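Local coordinates for 401aa long hypothetical glucose-1-phosphate thymidylyltransferase (Sulfolobus tokodaii, PDB 2GGO), which serves as a bifunctional enzyme in UDP-N-acetylglucosamine and UDP-N-acetylgalactosamine synthesis, pairing a sugar-1-phosphate nucleotidyltransferase domain with a hexapeptide-repeat transferase domain, at residues H19-P22 with V26-L29; W213-V218 with V299-S304. One frame throughout, in Å; residues are numbered along the deposited sequence.

Contact 1. Residues H19-P22 with V26-L29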
loop_
_atom_site.group_PDB
_atom_site.type_symbol
_atom_site.label_atom_id
_atom_site.label_comp_id
_atom_site.label_asym_id
_atom_site.label_seq_id
_atom_site.Cartn_x
_atom_site.Cartn_y
_atom_site.Cartn_z
ATOM N N HIS A 19 3.172 7.517 -9.358
ATOM C CA HIS A 19 3.462 8.154 -10.597
ATOM C C HIS A 19 3.629 7.158 -11.717
ATOM O O HIS A 19 3.452 7.507 -12.881
ATOM C CB HIS A 19 4.757 8.945 -10.459
ATOM C CG HIS A 19 4.610 10.202 -9.693
ATOM N ND1 HIS A 19 5.701 10.925 -9.270
ATOM C CD2 HIS A 19 3.518 10.906 -9.309
ATOM C CE1 HIS A 19 5.286 12.031 -8.673
ATOM N NE2 HIS A 19 3.970 12.028 -8.658
ATOM N N THR A 20 4.022 5.926 -11.394
ATOM C CA THR A 20 4.290 4.968 -12.433
ATOM C C THR A 20 3.471 3.655 -12.341
ATOM O O THR A 20 3.545 2.817 -13.243
ATOM C CB THR A 20 5.744 4.583 -12.447
ATOM O OG1 THR A 20 6.031 4.025 -11.179
ATOM C CG2 THR A 20 6.649 5.838 -12.710
ATOM N N ARG A 21 2.715 3.454 -11.271
ATOM C CA ARG A 21 1.927 2.214 -11.109
ATOM C C ARG A 21 0.662 2.577 -10.312
ATOM O O ARG A 21 0.684 3.558 -9.564
ATOM C CB ARG A 21 2.760 1.113 -10.432
ATOM C CG ARG A 21 2.733 1.126 -8.914
ATOM C CD ARG A 21 3.400 -0.123 -8.350
ATOM N NE ARG A 21 4.860 -0.055 -8.526
ATOM C CZ ARG A 21 5.680 -1.091 -8.557
ATOM N NH1 ARG A 21 5.232 -2.324 -8.392
ATOM N NH2 ARG A 21 6.976 -0.894 -8.740
ATOM N N PRO A 22 -0.488 1.888 -10.552
ATOM C CA PRO A 22 -1.705 2.146 -9.746
ATOM C C PRO A 22 -1.496 1.627 -8.357
ATOM O O PRO A 22 -0.734 0.688 -8.197
ATOM C CB PRO A 22 -2.822 1.345 -10.473
ATOM C CG PRO A 22 -2.235 0.920 -11.781
ATOM C CD PRO A 22 -0.729 0.909 -11.623
ATOM N N VAL A 26 1.234 -1.738 -5.698
ATOM C CA VAL A 26 2.237 -1.542 -4.640
ATOM C C VAL A 26 2.666 -2.929 -4.161
ATOM O O VAL A 26 1.776 -3.738 -3.828
ATOM C CB VAL A 26 1.643 -0.728 -3.473
ATOM C CG1 VAL A 26 2.459 -0.875 -2.190
ATOM C CG2 VAL A 26 1.577 0.719 -3.820
ATOM N N PRO A 27 4.015 -3.221 -4.124
ATOM C CA PRO A 27 4.416 -4.533 -3.664
ATOM C C PRO A 27 4.451 -4.673 -2.134
ATOM O O PRO A 27 4.733 -3.723 -1.366
ATOM C CB PRO A 27 5.800 -4.737 -4.298
ATOM C CG PRO A 27 6.346 -3.418 -4.470
ATOM C CD PRO A 27 5.210 -2.409 -4.465
ATOM N N ILE A 28 4.079 -5.864 -1.705
ATOM C CA ILE A 28 4.228 -6.280 -0.343
ATOM C C ILE A 28 5.109 -7.489 -0.533
ATOM O O ILE A 28 4.698 -8.464 -1.194
ATOM C CB ILE A 28 2.877 -6.662 0.265
ATOM C CG1 ILE A 28 1.932 -5.471 0.193
ATOM C CG2 ILE A 28 3.074 -7.133 1.707
ATOM C CD1 ILE A 28 0.527 -5.886 0.126
ATOM N N LEU A 29 6.338 -7.410 -0.020
ATOM C CA LEU A 29 7.379 -8.363 -0.362
ATOM C C LEU A 29 7.365 -8.500 -1.873
ATOM O O LEU A 29 7.305 -7.496 -2.589
ATOM C CB LEU A 29 7.150 -9.699 0.351
ATOM C CG LEU A 29 7.080 -9.629 1.874
ATOM C CD1 LEU A 29 6.869 -10.997 2.506
ATOM C CD2 LEU A 29 8.313 -8.952 2.483
#

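Contact 2. Residues W213-V218 with V299-S304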
loop_
_atom_site.group_PDB
_atom_site.type_symbol
_atom_site.label_atom_id
_atom_site.label_comp_id
_atom_site.label_asym_id
_atom_site.label_seq_id
_atom_site.Cartn_x
_atom_site.Cartn_y
_atom_site.Cartn_z
ATOM N N TRP A 213 4.261 6.046 3.979
ATOM C CA TRP A 213 4.887 5.238 4.998
ATOM C C TRP A 213 4.181 3.946 5.312
ATOM O O TRP A 213 4.834 3.042 5.815
ATOM C CB TRP A 213 5.186 6.012 6.260
ATOM C CG TRP A 213 4.055 6.679 6.829
ATOM C CD1 TRP A 213 3.244 6.172 7.774
ATOM C CD2 TRP A 213 3.541 7.999 6.506
ATOM N NE1 TRP A 213 2.220 7.071 8.055
ATOM C CE2 TRP A 213 2.412 8.210 7.313
ATOM C CE3 TRP A 213 3.928 9.012 5.615
ATOM C CZ2 TRP A 213 1.670 9.383 7.269
ATOM C CZ3 TRP A 213 3.186 10.185 5.577
ATOM C CH2 TRP A 213 2.078 10.363 6.403
ATOM N N ASN A 214 2.870 3.830 5.021
ATOM C CA ASN A 214 2.150 2.553 5.205
ATOM C C ASN A 214 2.659 1.454 4.329
ATOM O O ASN A 214 2.507 0.311 4.664
ATOM C CB ASN A 214 0.639 2.649 5.046
ATOM C CG ASN A 214 -0.006 3.690 5.966
ATOM O OD1 ASN A 214 0.283 3.780 7.171
ATOM N ND2 ASN A 214 -0.928 4.445 5.413
ATOM N N ILE A 215 3.315 1.768 3.221
ATOM C CA ILE A 215 4.041 0.733 2.475
ATOM C C ILE A 215 5.119 0.037 3.331
ATOM O O ILE A 215 5.358 -1.181 3.217
ATOM C CB ILE A 215 4.646 1.321 1.164
ATOM C CG1 ILE A 215 3.585 2.099 0.381
ATOM C CG2 ILE A 215 5.341 0.227 0.341
ATOM C CD1 ILE A 215 4.002 2.488 -1.070
ATOM N N ILE A 216 5.775 0.826 4.190
ATOM C CA ILE A 216 6.699 0.255 5.182
ATOM C C ILE A 216 5.914 -0.583 6.220
ATOM O O ILE A 216 6.200 -1.726 6.430
ATOM C CB ILE A 216 7.629 1.307 5.857
ATOM C CG1 ILE A 216 8.381 2.125 4.771
ATOM C CG2 ILE A 216 8.685 0.548 6.603
ATOM C CD1 ILE A 216 8.984 3.533 5.213
ATOM N N ASP A 217 4.941 0.014 6.864
ATOM C CA ASP A 217 4.013 -0.707 7.720
ATOM C C ASP A 217 3.659 -2.111 7.162
ATOM O O ASP A 217 4.077 -3.135 7.742
ATOM C CB ASP A 217 2.752 0.152 7.909
ATOM C CG ASP A 217 3.036 1.450 8.598
ATOM O OD1 ASP A 217 4.148 1.566 9.140
ATOM O OD2 ASP A 217 2.185 2.379 8.600
ATOM N N VAL A 218 2.952 -2.209 6.035
ATOM C CA VAL A 218 2.528 -3.594 5.631
ATOM C C VAL A 218 3.652 -4.547 5.253
ATOM O O VAL A 218 3.567 -5.798 5.399
ATOM C CB VAL A 218 1.407 -3.616 4.532
ATOM C CG1 VAL A 218 0.216 -2.857 5.017
ATOM C CG2 VAL A 218 1.913 -2.940 3.292
ATOM N N VAL A 299 11.853 -0.332 1.786
ATOM C CA VAL A 299 11.302 -1.134 0.746
ATOM C C VAL A 299 11.912 -0.565 -0.502
ATOM O O VAL A 299 11.774 0.637 -0.800
ATOM C CB VAL A 299 9.763 -0.983 0.708
ATOM C CG1 VAL A 299 9.165 -1.927 -0.322
ATOM C CG2 VAL A 299 9.195 -1.281 2.148
ATOM N N ILE A 300 12.609 -1.408 -1.214
ATOM C CA ILE A 300 13.294 -0.964 -2.442
ATOM C C ILE A 300 12.749 -1.901 -3.530
ATOM O O ILE A 300 12.929 -3.099 -3.485
ATOM C CB ILE A 300 14.841 -1.064 -2.271
ATOM C CG1 ILE A 300 15.352 -0.130 -1.135
ATOM C CG2 ILE A 300 15.574 -0.692 -3.518
ATOM C CD1 ILE A 300 16.841 -0.412 -0.717
ATOM N N MET A 301 12.018 -1.307 -4.466
ATOM C CA MET A 301 11.280 -2.035 -5.476
ATOM C C MET A 301 12.131 -2.522 -6.638
ATOM O O MET A 301 13.375 -2.394 -6.655
ATOM C CB MET A 301 10.057 -1.206 -5.907
ATOM C CG MET A 301 9.081 -0.900 -4.744
ATOM S SD MET A 301 7.709 0.209 -5.086
ATOM C CE MET A 301 7.064 0.337 -3.423
ATOM N N GLU A 302 11.446 -3.080 -7.625
ATOM C CA GLU A 302 12.021 -3.962 -8.657
ATOM C C GLU A 302 13.196 -3.350 -9.420
ATOM O O GLU A 302 13.026 -2.302 -10.034
ATOM C CB GLU A 302 10.930 -4.285 -9.703
ATOM C CG GLU A 302 9.686 -4.982 -9.158
ATOM C CD GLU A 302 8.559 -4.044 -8.713
ATOM O OE1 GLU A 302 8.797 -2.849 -8.510
ATOM O OE2 GLU A 302 7.401 -4.517 -8.558
ATOM N N GLY A 303 14.316 -4.069 -9.489
ATOM C CA GLY A 303 15.446 -3.654 -10.302
ATOM C C GLY A 303 16.122 -2.346 -9.882
ATOM O O GLY A 303 16.927 -1.814 -10.619
ATOM N N SER A 304 15.800 -1.822 -8.711
ATOM C CA SER A 304 16.463 -0.598 -8.202
ATOM C C SER A 304 17.837 -0.872 -7.690
ATOM O O SER A 304 18.100 -1.920 -7.184
ATOM C CB SER A 304 15.641 0.055 -7.141
ATOM O OG SER A 304 14.547 0.698 -7.788
#

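Contact 1. Residues H19-P22 with V26-L29
Val26 meets residues 19-22 through its backbone: its N lies 3.8 Å from Arg21 CD and its CA 4.1 Å from the same methylene, while Pro22 O stays 4.0 Å from Val26 N and makes no hydrogen bond with it. The CA atoms of Pro22 and Val26, the nearest pair across the contact, are still 7.4 Å apart, so the gap between the two backbones is bridged mainly by the arginine side chain. The CB of Val26 is directed away from residues 19-22, and the side chain packs on Ile215 of helix 212-225. Arg21 reaches this backbone because chi1 of 87° sets CG between its own N and carbonyl carbon; the chain runs straight through chi2, which places CD at Val26, and the bend at chi3 (73°) then brings the guanidinium up to Pro27.

Residues 19-22 belong to the end of the Gly-X-Gly-X-Arg...Pro-Lys signature of GT-A nucleotidyltransferases, and Pro22 is its proline. The Pro22 side chain is about 7 Å from Gly11, a probable nucleoside triphosphate-binding residue.

Pro27 puts its CD over one face of the guanidinium, 3.9 Å from Arg21 NH1, with the two side chains crossing at about a right angle. It is thus the corner of the proline ring next to its own nitrogen that touches. The polar rim is used elsewhere: NH1 bonds to Phe25 O, and NH2 makes salt bridges to Glu302 and Glu319 on the beta-helical side. With NH1 and NH2 both bonded, the rotation of the plane beneath Pro27 is probably fixed. Past Pro27, strand 27-28 continues against helix 212-225 through Ile28, whose side chain packs on Val218 and Ala222.

Contact 2. Residues W213-V218 with V299-S304
Ile215 and Ile216, on one side of helix 212-225, pack against Val299 and Met301, where strand 298-300 of a left-handed parallel beta-helix runs into a corner. This coiled fold is the one built by hexapeptide repeats, so the contact sets the last helix of the chain, which precedes the beta-helix coils, against a flat beta-helix wall.

The close part is buried, and its side-chain contacts are all apolar. Ile216 and Val299 have the nearest backbones, 6.5 Å between CA atoms, and Ile216 CG1 lies 4.4 Å from Val299 CG2. Ile215 CG2, anti to its backbone N, lies 4.4 Å from Val299 CG1 and 4.1 Å from Met301 CE. The methionine gets there by length: extended beyond CG, with chi2 at 174°, it crosses Ile215 at about a right angle and touches with its terminal methyl.

Past Met301 the chain draws off into a type II turn closed by Ser304 N to Met301 O (3.2 Å). At this looser end Glu302 and Gly303 are partly exposed, Gly303 holding the positive phi (64°) of the turn, and Ser304 OG is tied back to Ala318 O and Val321 N. Across the interface no hydrogen bond forms: Ile215 O, bonded by Asn219 ND2, meets only a methyl of the strand, Val299 CG2, at 4.0 Å.

From the N terminus, the chain leaves strand 2-6, and contact 1 closes a loop of just three residues between 19-22 and 26-29. It then builds the rest of the nucleotidyltransferase part before helix 212-225, the last helix of the chain, opens contact 2, which closes an 80-residue span containing the first beta-helix coils. The two loops lie in series, neither nested nor crossing, yet their centres are 8 Å apart. Signature loop, last helix and beta-helix wall thus meet around one spot, along a shared packing seam: Pro27 CD is 3.5 Å from Met301 CE, and Val26 CG1 is 3.9 Å from Ile215 CD1.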